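Local coordinates for protein general negative regulator of transcription subunit 2 (Saccharomyces cerevisiae, PDB 4BY6) that is a core subunit required for the integrity of the CCR4-NOT complex, which acts in mRNA deadenylation and negative regulation of transcription, at residues 92-95 with 99-102; 110-115 with 126-131; 134-139 with 146-151; 155-158 with 163-166; 167-172 with 176-181. One frame throughout, in Å; residues are numbered along the deposited sequence.

Contact 1: residues 92-95 with 99-102; sequences PCFN and NDQQ
Asp100 reaches back over the turn that precedes it and lays its side chain against the backbone of Phe94 and Asn95, a small worked case of how one carboxylate can organise a loop. Its CG lies anti to its own carbonyl carbon (chi1 -68°), which carries OD2 to within 3.3 Å of Phe94 C. The same oxygen lies 3.0 Å from Asn95 N, but the angle there is poor for a hydrogen bond; the amide that does bond to OD2 is the next one along, that of Ser96. The second oxygen, OD1, makes a salt bridge with Arg103, whose guanidinium also bonds to the carbonyl oxygen of Cys93, so the ion pair joins the loop at Cys93 to the first turn of the helix. Phe94 meets the stem of the aspartate rather than its charge: Asp100 CB sits at the ring edge, 4.2 Å from Phe94 CD1, and the ring and carboxylate planes stand 86° apart. The ring itself continues toward Ile124 and Phe107 and packs on an aromatic side chain of another protein chain. An alanine at Asp100 would leave Arg103 without its carboxylate and the amide of Ser96 without its acceptor, which would probably free the turn to shift. The CB of Asn95 leads away from Asp100, and its OD1 bonds to the backbone of that other chain. Asp100 occupies the N-cap position of helix 101-104 yet spends its carboxylate on the loop instead of a capping bond, giving a loop-to-helix junction within the C-terminal NOT2/NOT3/NOT5 family region.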
# COMPACT_ATOMS: atom_id res chain seq x y z
N PRO E 92 6.86 30.61 16.06
CA PRO E 92 7.99 30.89 16.94
C PRO E 92 9.30 30.39 16.34
O PRO E 92 9.31 29.48 15.50
CB PRO E 92 7.67 30.10 18.22
CG PRO E 92 6.28 29.68 18.09
CD PRO E 92 5.94 29.62 16.64
N CYS E 93 10.39 30.97 16.81
CA CYS E 93 11.72 30.57 16.39
C CYS E 93 12.65 30.67 17.62
O CYS E 93 12.27 31.21 18.64
CB CYS E 93 12.20 31.45 15.24
SG CYS E 93 12.10 33.18 15.59
N PHE E 94 13.87 30.14 17.52
CA PHE E 94 14.82 30.28 18.61
C PHE E 94 16.14 30.74 18.01
O PHE E 94 17.01 29.91 17.73
CB PHE E 94 15.02 28.97 19.35
CG PHE E 94 13.83 28.53 20.14
CD1 PHE E 94 13.66 28.93 21.46
CD2 PHE E 94 12.90 27.66 19.59
CE1 PHE E 94 12.57 28.50 22.19
CE2 PHE E 94 11.80 27.24 20.32
CZ PHE E 94 11.64 27.66 21.62
N ASN E 95 16.28 32.05 17.79
CA ASN E 95 17.45 32.54 17.08
C ASN E 95 18.40 33.30 17.97
O ASN E 95 19.39 33.82 17.47
CB ASN E 95 17.04 33.43 15.91
CG ASN E 95 16.24 32.68 14.85
OD1 ASN E 95 16.43 31.48 14.65
ND2 ASN E 95 15.36 33.39 14.16
N ASN E 99 18.69 35.87 24.45
CA ASN E 99 17.30 36.13 24.87
C ASN E 99 16.38 34.92 24.90
O ASN E 99 15.24 35.03 25.32
CB ASN E 99 16.66 37.18 23.97
CG ASN E 99 17.38 38.50 24.00
OD1 ASN E 99 18.06 38.84 24.98
ND2 ASN E 99 17.25 39.26 22.93
N ASP E 100 16.84 33.77 24.43
CA ASP E 100 15.92 32.65 24.37
C ASP E 100 16.11 31.67 25.52
O ASP E 100 15.47 30.62 25.56
CB ASP E 100 16.06 31.94 23.02
CG ASP E 100 15.57 32.80 21.86
OD1 ASP E 100 14.72 33.70 22.12
OD2 ASP E 100 16.03 32.61 20.70
N GLN E 101 16.95 32.03 26.49
CA GLN E 101 17.22 31.11 27.60
C GLN E 101 15.99 31.03 28.48
O GLN E 101 15.66 29.96 28.97
CB GLN E 101 18.43 31.55 28.41
CG GLN E 101 19.64 31.83 27.55
CD GLN E 101 20.96 31.73 28.29
OE1 GLN E 101 21.01 31.28 29.44
NE2 GLN E 101 22.04 32.16 27.63
N GLN E 102 15.28 32.16 28.63
CA GLN E 102 14.12 32.24 29.51
C GLN E 102 13.00 31.32 29.04
O GLN E 102 12.35 30.65 29.85
CB GLN E 102 13.63 33.69 29.61
CG GLN E 102 14.60 34.61 30.36
CD GLN E 102 15.83 35.00 29.52
OE1 GLN E 102 15.98 34.57 28.37
NE2 GLN E 102 16.72 35.80 30.11

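Contact 2: residues 110-115 with 126-131; sequences ETLFFL and ELTYLE
Thr128 OG1 lies within bonding reach of two carbonyl oxygens of its own helix, those of Ile124 and Gln125; its single proton is shared between them or directed to one, which is consistent with the methyl being the branch turned to helix 109-118. With OG1 lodged between the backbone N and the carbonyl carbon (chi1 50°), the hydroxyl is spent locally and the methyl CG2 serves the interface. That methyl lies 3.7 Å from Leu112 CD2, the leucine and threonine side chains lying alongside with opposite headings. It also comes 3.8 Å from Leu115 CB, one helical turn further on, where the leucine comes in roughly perpendicular to the threonine. The pair forms an antiparallel helical hairpin, helix 109-118 followed after a short connection by helix 123-134, with local axes 9.0 Å apart and N-to-C directions 143° from each other. The threonine is slim enough for the backbones to draw close at this point, Leu112 CA and Thr128 CA being 5.3 Å apart. Toward the other end, Leu112 CD1 rests 3.5 Å from Glu131 CG, so it is the aliphatic part of the glutamate that packs. The Glu131 chain starts out anti to the backbone N and then bends at chi2 (69°), and its carboxylate forms a salt bridge with Arg135. Leu112 is further covered by Val104 and Leu132, while Leu115 packs on Ile124 and on an aromatic side chain of another protein chain.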
# COMPACT_ATOMS: atom_id res chain seq x y z
N GLU E 110 13.08 16.09 29.21
CA GLU E 110 12.79 15.35 27.99
C GLU E 110 12.61 16.27 26.80
O GLU E 110 13.15 16.00 25.73
CB GLU E 110 11.54 14.49 28.14
CG GLU E 110 11.81 13.08 28.55
CD GLU E 110 11.53 12.87 30.00
OE1 GLU E 110 11.71 13.85 30.77
OE2 GLU E 110 11.12 11.74 30.36
N THR E 111 11.88 17.37 26.98
CA THR E 111 11.70 18.29 25.86
C THR E 111 13.04 18.85 25.34
O THR E 111 13.25 18.93 24.12
CB THR E 111 10.75 19.42 26.24
OG1 THR E 111 9.44 18.85 26.40
CG2 THR E 111 10.68 20.51 25.16
N LEU E 112 13.95 19.16 26.27
CA LEU E 112 15.30 19.62 25.91
C LEU E 112 16.07 18.52 25.15
O LEU E 112 16.77 18.80 24.15
CB LEU E 112 16.07 20.02 27.15
CG LEU E 112 15.48 21.04 28.12
CD1 LEU E 112 16.37 21.11 29.36
CD2 LEU E 112 15.36 22.39 27.46
N PHE E 113 15.95 17.27 25.61
CA PHE E 113 16.58 16.16 24.91
C PHE E 113 16.07 16.09 23.46
O PHE E 113 16.85 15.93 22.51
CB PHE E 113 16.30 14.84 25.62
CG PHE E 113 17.01 14.69 26.92
CD1 PHE E 113 18.26 15.25 27.12
CD2 PHE E 113 16.43 13.95 27.95
CE1 PHE E 113 18.93 15.08 28.32
CE2 PHE E 113 17.09 13.78 29.17
CZ PHE E 113 18.33 14.35 29.36
N PHE E 114 14.75 16.17 23.31
CA PHE E 114 14.11 16.14 22.01
C PHE E 114 14.70 17.20 21.07
O PHE E 114 15.12 16.91 19.94
CB PHE E 114 12.62 16.37 22.17
CG PHE E 114 11.87 16.35 20.89
CD1 PHE E 114 11.28 15.17 20.44
CD2 PHE E 114 11.73 17.51 20.13
CE1 PHE E 114 10.57 15.13 19.24
CE2 PHE E 114 11.02 17.49 18.91
CZ PHE E 114 10.44 16.30 18.48
N LEU E 115 14.70 18.45 21.54
CA LEU E 115 15.29 19.53 20.76
C LEU E 115 16.76 19.29 20.43
O LEU E 115 17.18 19.44 19.28
CB LEU E 115 15.13 20.84 21.51
CG LEU E 115 13.70 21.35 21.52
CD1 LEU E 115 13.60 22.51 22.51
CD2 LEU E 115 13.30 21.77 20.09
N GLU E 126 22.44 24.40 21.16
CA GLU E 126 23.33 24.99 22.15
C GLU E 126 22.59 25.42 23.44
O GLU E 126 23.11 25.28 24.56
CB GLU E 126 24.05 26.19 21.55
CG GLU E 126 25.04 26.85 22.49
CD GLU E 126 26.32 26.04 22.67
OE1 GLU E 126 26.57 25.10 21.88
OE2 GLU E 126 27.08 26.34 23.61
N LEU E 127 21.39 25.97 23.29
CA LEU E 127 20.68 26.42 24.47
C LEU E 127 20.23 25.22 25.32
O LEU E 127 20.33 25.24 26.56
CB LEU E 127 19.50 27.30 24.06
CG LEU E 127 19.83 28.71 23.53
CD1 LEU E 127 18.57 29.52 23.42
CD2 LEU E 127 20.84 29.47 24.40
N THR E 128 19.76 24.16 24.68
CA THR E 128 19.38 22.97 25.43
C THR E 128 20.61 22.29 26.05
O THR E 128 20.54 21.71 27.13
CB THR E 128 18.62 21.96 24.55
OG1 THR E 128 19.33 21.74 23.33
CG2 THR E 128 17.24 22.50 24.24
N TYR E 129 21.74 22.33 25.37
CA TYR E 129 22.96 21.84 25.98
C TYR E 129 23.27 22.62 27.26
O TYR E 129 23.57 22.04 28.31
CB TYR E 129 24.14 21.93 25.01
CG TYR E 129 25.47 21.75 25.71
CD1 TYR E 129 25.95 20.50 26.00
CD2 TYR E 129 26.22 22.86 26.13
CE1 TYR E 129 27.16 20.33 26.64
CE2 TYR E 129 27.43 22.70 26.78
CZ TYR E 129 27.90 21.43 27.03
OH TYR E 129 29.09 21.23 27.69
N LEU E 130 23.20 23.95 27.18
CA LEU E 130 23.55 24.76 28.35
C LEU E 130 22.58 24.55 29.51
O LEU E 130 22.99 24.50 30.67
CB LEU E 130 23.58 26.24 27.98
CG LEU E 130 24.66 26.59 26.97
CD1 LEU E 130 24.44 27.98 26.46
CD2 LEU E 130 26.03 26.45 27.58
N GLU E 131 21.29 24.42 29.18
CA GLU E 131 20.25 24.23 30.18
C GLU E 131 20.35 22.84 30.84
O GLU E 131 20.19 22.69 32.05
CB GLU E 131 18.89 24.42 29.54
CG GLU E 131 17.73 24.19 30.46
CD GLU E 131 17.61 25.24 31.55
OE1 GLU E 131 18.12 26.37 31.37
OE2 GLU E 131 16.99 24.92 32.58

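Contact 3: residues 134-139 with 146-151; sequences KRNWRY and WLTKDP
The antiparallel hairpin of strands 138-140 and 145-149 shows how a two-stranded ladder can be lined by aromatic side chains, with Arg138 facing Leu147 as the hydrogen-bonded pair. Arg138 N donates to Leu147 O at 2.8 Å and Leu147 N returns a bond to Arg138 O. At the helix-to-strand junction Thr148 OG1 donates to Asn136 O over 2.9 Å, from above the carbonyl plane. Asn136, with positive phi, is the C-prime residue of the Schellman motif that ends helix 123-134, so this bond ties the helix terminus to the second strand. The same threonine sets its CG2 over one face of the Trp137 indole, 3.3 Å from the centroid of the six-membered ring, a CH-pi contact. The non-hydrogen-bonded pair, Tyr139 and Trp146, meets twice on one indole. Tyr139 CB lies over the six-membered ring, 3.7 Å from its centroid, while the phenol turns its edge to the five-membered ring, planes 57° apart. Trp137 CB adds an apolar contact of 3.6 Å to Trp146 CE3. Phe113 and Phe116 of helix 109-118 continue the cluster, and Tyr139 OH bonds to the backbone of another protein chain. Between the two segments the hydrogen bonds thus come from backbone amides and one threonine hydroxyl, while carbon-to-ring contacts help to hold the tilt of both indoles.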
# COMPACT_ATOMS: atom_id res chain seq x y z
N LYS E 134 23.15 22.95 33.14
CA LYS E 134 22.76 23.63 34.37
C LYS E 134 21.98 22.75 35.34
O LYS E 134 22.07 22.91 36.56
CB LYS E 134 21.93 24.86 34.01
CG LYS E 134 21.13 25.42 35.16
CD LYS E 134 20.51 26.73 34.78
CE LYS E 134 19.50 27.19 35.82
NZ LYS E 134 19.29 28.65 35.63
N ARG E 135 21.20 21.81 34.81
CA ARG E 135 20.43 20.87 35.62
C ARG E 135 21.25 19.64 36.00
O ARG E 135 20.69 18.60 36.38
CB ARG E 135 19.19 20.44 34.87
CG ARG E 135 18.32 21.60 34.52
CD ARG E 135 17.16 21.18 33.67
NE ARG E 135 16.44 22.37 33.23
CZ ARG E 135 15.25 22.35 32.65
NH1 ARG E 135 14.65 21.18 32.43
NH2 ARG E 135 14.68 23.49 32.28
N ASN E 136 22.56 19.79 35.89
CA ASN E 136 23.51 18.76 36.30
C ASN E 136 23.45 17.46 35.45
O ASN E 136 23.72 16.37 35.94
CB ASN E 136 23.32 18.43 37.79
CG ASN E 136 24.55 17.81 38.38
OD1 ASN E 136 25.67 18.10 37.95
ND2 ASN E 136 24.36 16.91 39.35
N TRP E 137 23.08 17.60 34.17
CA TRP E 137 23.28 16.53 33.20
C TRP E 137 24.64 16.73 32.57
O TRP E 137 25.07 17.85 32.35
CB TRP E 137 22.20 16.55 32.11
CG TRP E 137 20.90 16.04 32.56
CD1 TRP E 137 19.89 16.76 33.13
CD2 TRP E 137 20.43 14.70 32.47
NE1 TRP E 137 18.83 15.94 33.41
CE2 TRP E 137 19.13 14.67 33.01
CE3 TRP E 137 20.99 13.51 31.98
CZ2 TRP E 137 18.37 13.49 33.07
CZ3 TRP E 137 20.24 12.35 32.05
CH2 TRP E 137 18.94 12.35 32.59
N ARG E 138 25.32 15.64 32.27
CA ARG E 138 26.57 15.73 31.54
C ARG E 138 26.44 14.96 30.23
O ARG E 138 25.77 13.93 30.16
CB ARG E 138 27.72 15.19 32.39
CG ARG E 138 28.24 16.14 33.45
CD ARG E 138 28.23 15.44 34.83
NE ARG E 138 29.53 14.96 35.33
CZ ARG E 138 29.66 14.16 36.40
NH1 ARG E 138 28.58 13.76 37.06
NH2 ARG E 138 30.87 13.76 36.81
N TYR E 139 27.06 15.48 29.17
CA TYR E 139 26.96 14.87 27.84
C TYR E 139 28.16 13.97 27.49
O TYR E 139 29.30 14.43 27.47
CB TYR E 139 26.80 15.96 26.78
CG TYR E 139 26.75 15.42 25.38
CD1 TYR E 139 25.63 14.75 24.91
CD2 TYR E 139 27.82 15.59 24.51
CE1 TYR E 139 25.58 14.25 23.64
CE2 TYR E 139 27.77 15.10 23.23
CZ TYR E 139 26.65 14.43 22.80
OH TYR E 139 26.61 13.96 21.50
N TRP E 146 23.21 11.62 27.11
CA TRP E 146 23.30 12.37 28.37
C TRP E 146 23.15 11.46 29.59
O TRP E 146 22.31 10.53 29.61
CB TRP E 146 22.23 13.45 28.44
CG TRP E 146 22.36 14.58 27.46
CD1 TRP E 146 21.91 14.61 26.17
CD2 TRP E 146 22.93 15.86 27.71
NE1 TRP E 146 22.19 15.83 25.60
CE2 TRP E 146 22.81 16.61 26.53
CE3 TRP E 146 23.55 16.44 28.82
CZ2 TRP E 146 23.27 17.91 26.43
CZ3 TRP E 146 24.00 17.72 28.73
CH2 TRP E 146 23.86 18.45 27.53
N LEU E 147 23.93 11.74 30.63
CA LEU E 147 23.84 10.99 31.87
C LEU E 147 23.83 11.94 33.03
O LEU E 147 24.35 13.05 32.92
CB LEU E 147 25.01 10.03 32.02
CG LEU E 147 26.38 10.68 31.85
CD1 LEU E 147 26.92 11.20 33.14
CD2 LEU E 147 27.30 9.62 31.36
N THR E 148 23.27 11.52 34.16
CA THR E 148 23.40 12.33 35.36
C THR E 148 23.52 11.44 36.56
O THR E 148 23.07 10.30 36.53
CB THR E 148 22.23 13.34 35.54
OG1 THR E 148 22.36 13.98 36.82
CG2 THR E 148 20.88 12.65 35.49
N LYS E 149 24.15 11.95 37.61
CA LYS E 149 24.39 11.17 38.82
C LYS E 149 23.11 10.59 39.43
O LYS E 149 22.07 11.26 39.46
CB LYS E 149 25.12 12.04 39.85
CG LYS E 149 25.17 11.47 41.25
CD LYS E 149 26.01 12.37 42.19
CE LYS E 149 25.88 11.89 43.65
NZ LYS E 149 26.87 12.52 44.58
N ASP E 150 23.17 9.33 39.84
CA ASP E 150 22.11 8.73 40.64
C ASP E 150 22.37 9.12 42.08
O ASP E 150 23.40 8.75 42.65
CB ASP E 150 22.09 7.21 40.47
CG ASP E 150 21.17 6.50 41.46
OD1 ASP E 150 21.50 5.38 41.89
OD2 ASP E 150 20.10 7.05 41.80
N PRO E 151 21.45 9.91 42.67
CA PRO E 151 21.66 10.52 43.99
C PRO E 151 21.89 9.49 45.08
O PRO E 151 22.53 9.81 46.09
CB PRO E 151 20.35 11.28 44.24
CG PRO E 151 19.73 11.45 42.91
CD PRO E 151 20.12 10.24 42.14

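Contact 4: residues 155-158 with 163-166; sequences PIVS and SERG
Ser158 and Ser163 face each other hydroxyl to hydroxyl, their OG atoms 2.7 Å apart in a hydrogen bond that either could donate. Ser163 brings its oxygen there by holding OG between its backbone N and carbonyl carbon (chi1 58°). Beside them Ser158 N donates to Ser163 O at 2.8 Å, so side chains and backbone together pin the loop end of the pairing. Val157 and Glu164 make up the non-hydrogen-bonded pair, and their side chains run obliquely over one another: Val157 CG2 lies 4.1 Å from Glu164 CB, while the other branch, CG1, leans toward Ser163 O. The glutamate chain, extended beyond CG, passes on to Pro155, whose CB is 3.9 Å from Glu164 CD. Its carboxylate is satisfied outside this pairing, by the hydroxyls of Tyr187 and Tyr168. Ile156 and Arg165 occupy the reverse face with their outer ends leading apart, and the two strands are joined at this pair by reciprocal backbone bonds, 2.9 Å from Ile156 N to Arg165 O. Glu164 and Gly166 carry the sheet onward through backbone bonds to Leu185 and Phe183. Such a ladder is a beta hairpin, here with a short outer strand, 156-157, laid along the start of strand 163-172.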
# COMPACT_ATOMS: atom_id res chain seq x y z
N PRO E 155 30.04 8.74 43.97
CA PRO E 155 31.07 8.19 43.08
C PRO E 155 32.34 7.92 43.85
O PRO E 155 32.58 8.53 44.89
CB PRO E 155 31.28 9.31 42.05
CG PRO E 155 30.97 10.55 42.80
CD PRO E 155 29.79 10.17 43.70
N ILE E 156 33.14 6.99 43.36
CA ILE E 156 34.48 6.80 43.90
C ILE E 156 35.48 7.00 42.74
O ILE E 156 35.49 6.27 41.75
CB ILE E 156 34.62 5.43 44.61
CG1 ILE E 156 36.08 5.03 44.81
CG2 ILE E 156 33.87 4.35 43.85
CD1 ILE E 156 36.79 5.79 45.89
N VAL E 157 36.28 8.05 42.87
CA VAL E 157 37.23 8.43 41.84
C VAL E 157 38.39 7.45 41.81
O VAL E 157 38.87 6.99 42.87
CB VAL E 157 37.74 9.87 42.07
CG1 VAL E 157 38.84 10.22 41.06
CG2 VAL E 157 36.57 10.86 41.98
N SER E 158 38.82 7.11 40.60
CA SER E 158 39.90 6.17 40.40
C SER E 158 41.24 6.75 40.84
O SER E 158 41.41 7.96 40.90
CB SER E 158 39.94 5.76 38.94
OG SER E 158 38.67 5.24 38.55
N SER E 163 39.11 8.92 35.96
CA SER E 163 37.78 8.34 35.90
C SER E 163 37.16 8.23 37.28
O SER E 163 37.84 8.37 38.30
CB SER E 163 37.84 6.96 35.26
OG SER E 163 38.72 6.12 35.99
N GLU E 164 35.85 7.99 37.31
CA GLU E 164 35.17 7.72 38.57
C GLU E 164 34.22 6.58 38.33
O GLU E 164 33.71 6.41 37.22
CB GLU E 164 34.43 8.94 39.10
CG GLU E 164 33.33 9.43 38.19
CD GLU E 164 32.63 10.67 38.71
OE1 GLU E 164 33.33 11.52 39.32
OE2 GLU E 164 31.41 10.83 38.47
N ARG E 165 33.96 5.80 39.37
CA ARG E 165 33.02 4.72 39.26
C ARG E 165 31.80 5.08 40.07
O ARG E 165 31.92 5.44 41.24
CB ARG E 165 33.65 3.41 39.72
CG ARG E 165 32.87 2.22 39.28
CD ARG E 165 33.31 0.99 40.00
NE ARG E 165 32.19 0.07 40.11
CZ ARG E 165 32.24 -1.10 40.71
NH1 ARG E 165 33.38 -1.53 41.25
NH2 ARG E 165 31.15 -1.85 40.77
N GLY E 166 30.63 5.03 39.45
CA GLY E 166 29.43 5.46 40.15
C GLY E 166 28.14 5.03 39.51
O GLY E 166 28.13 4.35 38.49

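Contact 5: residues 167-172 with 176-181; sequences SYVFFD and WEKCQR
Strands 167-172 and 177-181 run antiparallel at 150°, with the hydrogen-bonded pairs Tyr168-Arg181, Phe170-Cys179 and Asp172-Glu177, and Trp176 joins Glu177 in facing Asp172. Trp176 takes left-handed backbone angles (phi 49°), and although its CB starts away from the partner strand, the indole returns to it. Phe171 presents its edge to that indole in a T-shaped pair: the planes stand 82° apart, and Phe171 CZ lies 3.4 Å from Trp176 CE3. Phe114 and another protein chain also pack on the indole. A serine in place of Trp176 would probably leave the Phe171 edge without its aromatic partner and open a gap beside helix 109-118. On the reverse face Arg181 bends at chi3 and sets NE over the Phe170 ring, 3.6 Å from Phe170 CD1, with the guanidinium plane steep to the ring; Arg181 CZ is 5.0 Å from the ring centroid, a cation-pi contact. Back on the face of Phe171, Val169 CG1 touches Lys178 CB at 3.5 Å, an aliphatic meeting across neighbouring rungs. At the turn Asp172 forms a salt bridge with Arg175 and accepts the amide of Gln174. The whole is a beta hairpin closed by a G1 beta bulge, within a sheet consistent with the SH3-like fold of this family.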
# COMPACT_ATOMS: atom_id res chain seq x y z
N SER E 167 27.03 5.45 40.11
CA SER E 167 25.71 5.13 39.59
C SER E 167 25.13 6.32 38.83
O SER E 167 25.16 7.44 39.32
CB SER E 167 24.79 4.70 40.71
OG SER E 167 23.51 4.40 40.19
N TYR E 168 24.61 6.06 37.64
CA TYR E 168 24.16 7.14 36.77
C TYR E 168 22.85 6.77 36.13
O TYR E 168 22.45 5.61 36.12
CB TYR E 168 25.21 7.42 35.68
CG TYR E 168 26.57 7.72 36.24
CD1 TYR E 168 26.92 9.02 36.59
CD2 TYR E 168 27.48 6.71 36.47
CE1 TYR E 168 28.17 9.30 37.13
CE2 TYR E 168 28.72 6.98 37.01
CZ TYR E 168 29.06 8.27 37.33
OH TYR E 168 30.30 8.54 37.87
N VAL E 169 22.18 7.78 35.60
CA VAL E 169 20.94 7.63 34.87
C VAL E 169 21.23 8.17 33.49
O VAL E 169 21.57 9.35 33.35
CB VAL E 169 19.77 8.41 35.54
CG1 VAL E 169 18.48 8.21 34.79
CG2 VAL E 169 19.60 7.97 36.95
N PHE E 170 21.16 7.28 32.49
CA PHE E 170 21.38 7.63 31.08
C PHE E 170 20.05 7.89 30.35
O PHE E 170 19.08 7.17 30.56
CB PHE E 170 22.10 6.50 30.36
CG PHE E 170 23.55 6.35 30.73
CD1 PHE E 170 23.92 5.69 31.89
CD2 PHE E 170 24.54 6.82 29.88
CE1 PHE E 170 25.28 5.54 32.21
CE2 PHE E 170 25.88 6.67 30.20
CZ PHE E 170 26.25 6.03 31.36
N PHE E 171 19.99 8.89 29.47
CA PHE E 171 18.77 9.02 28.70
C PHE E 171 18.92 8.35 27.34
O PHE E 171 19.85 8.64 26.59
CB PHE E 171 18.34 10.49 28.53
CG PHE E 171 17.05 10.65 27.77
CD1 PHE E 171 15.83 10.32 28.36
CD2 PHE E 171 17.06 11.11 26.45
CE1 PHE E 171 14.64 10.44 27.64
CE2 PHE E 171 15.87 11.25 25.74
CZ PHE E 171 14.65 10.91 26.34
N ASP E 172 17.97 7.46 27.05
CA ASP E 172 17.89 6.71 25.80
C ASP E 172 16.78 7.29 24.94
O ASP E 172 15.59 7.04 25.19
CB ASP E 172 17.61 5.23 26.11
CG ASP E 172 17.60 4.32 24.87
OD1 ASP E 172 17.53 4.81 23.71
OD2 ASP E 172 17.63 3.09 25.08
N TRP E 176 12.97 6.49 24.79
CA TRP E 176 12.43 7.59 25.58
C TRP E 176 12.31 7.13 27.04
O TRP E 176 11.23 7.07 27.61
CB TRP E 176 11.09 8.07 25.02
CG TRP E 176 10.99 9.53 25.14
CD1 TRP E 176 10.16 10.24 25.96
CD2 TRP E 176 11.80 10.50 24.45
NE1 TRP E 176 10.39 11.59 25.81
CE2 TRP E 176 11.40 11.77 24.90
CE3 TRP E 176 12.81 10.41 23.50
CZ2 TRP E 176 11.97 12.94 24.41
CZ3 TRP E 176 13.38 11.57 23.03
CH2 TRP E 176 12.97 12.82 23.49
N GLU E 177 13.44 6.77 27.61
CA GLU E 177 13.48 6.23 28.95
C GLU E 177 14.74 6.70 29.63
O GLU E 177 15.78 6.84 28.97
CB GLU E 177 13.46 4.72 28.94
CG GLU E 177 12.13 4.10 28.75
CD GLU E 177 12.26 2.60 28.84
OE1 GLU E 177 13.41 2.12 28.95
OE2 GLU E 177 11.21 1.91 28.80
N LYS E 178 14.65 6.91 30.94
CA LYS E 178 15.84 7.07 31.76
C LYS E 178 16.24 5.67 32.18
O LYS E 178 15.38 4.84 32.43
CB LYS E 178 15.57 7.98 32.95
CG LYS E 178 15.17 9.39 32.57
CD LYS E 178 15.00 10.24 33.80
CE LYS E 178 14.47 11.61 33.42
NZ LYS E 178 14.59 12.58 34.54
N CYS E 179 17.53 5.39 32.17
CA CYS E 179 18.03 4.04 32.42
C CYS E 179 19.19 4.09 33.42
O CYS E 179 20.24 4.68 33.14
CB CYS E 179 18.45 3.38 31.09
SG CYS E 179 19.28 1.77 31.26
N GLN E 180 19.00 3.49 34.60
CA GLN E 180 20.06 3.49 35.60
C GLN E 180 21.14 2.44 35.28
O GLN E 180 20.85 1.35 34.78
CB GLN E 180 19.48 3.26 36.99
CG GLN E 180 20.00 2.01 37.70
CD GLN E 180 21.32 2.24 38.42
OE1 GLN E 180 22.14 1.32 38.55
NE2 GLN E 180 21.52 3.47 38.90
N ARG E 181 22.39 2.79 35.59
CA ARG E 181 23.54 1.99 35.23
C ARG E 181 24.74 2.25 36.17
O ARG E 181 25.04 3.41 36.49
CB ARG E 181 23.94 2.31 33.80
CG ARG E 181 24.86 1.34 33.17
CD ARG E 181 25.34 1.88 31.84
NE ARG E 181 24.26 2.26 30.92
CZ ARG E 181 23.68 1.43 30.06
NH1 ARG E 181 24.05 0.16 30.04
NH2 ARG E 181 22.73 1.88 29.24

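The five contacts follow one another in series along the chain, yet space folds them into a helical layer and a sheet. Contact 1 leans on contact 2, centres 12 Å apart, where Asp100 CB meets Leu127 CD1 at 3.5 Å. Phe113, on the helix of contact 2, bridges to the sheet: Phe113 CE1 lies 3.6 Å from Trp146 CG in contact 3, and the ring also stacks on Phe171 of contact 5. Contacts 3 and 5 are 10 Å apart between centres, linked by neighbouring strands. Contact 4 prolongs contact 5 along strand 163-172, its centre 37 Å from that of contact 1. Another protein chain touches contacts 1, 2, 3 and 5, but no other protein chain of the assembly touches contact 4.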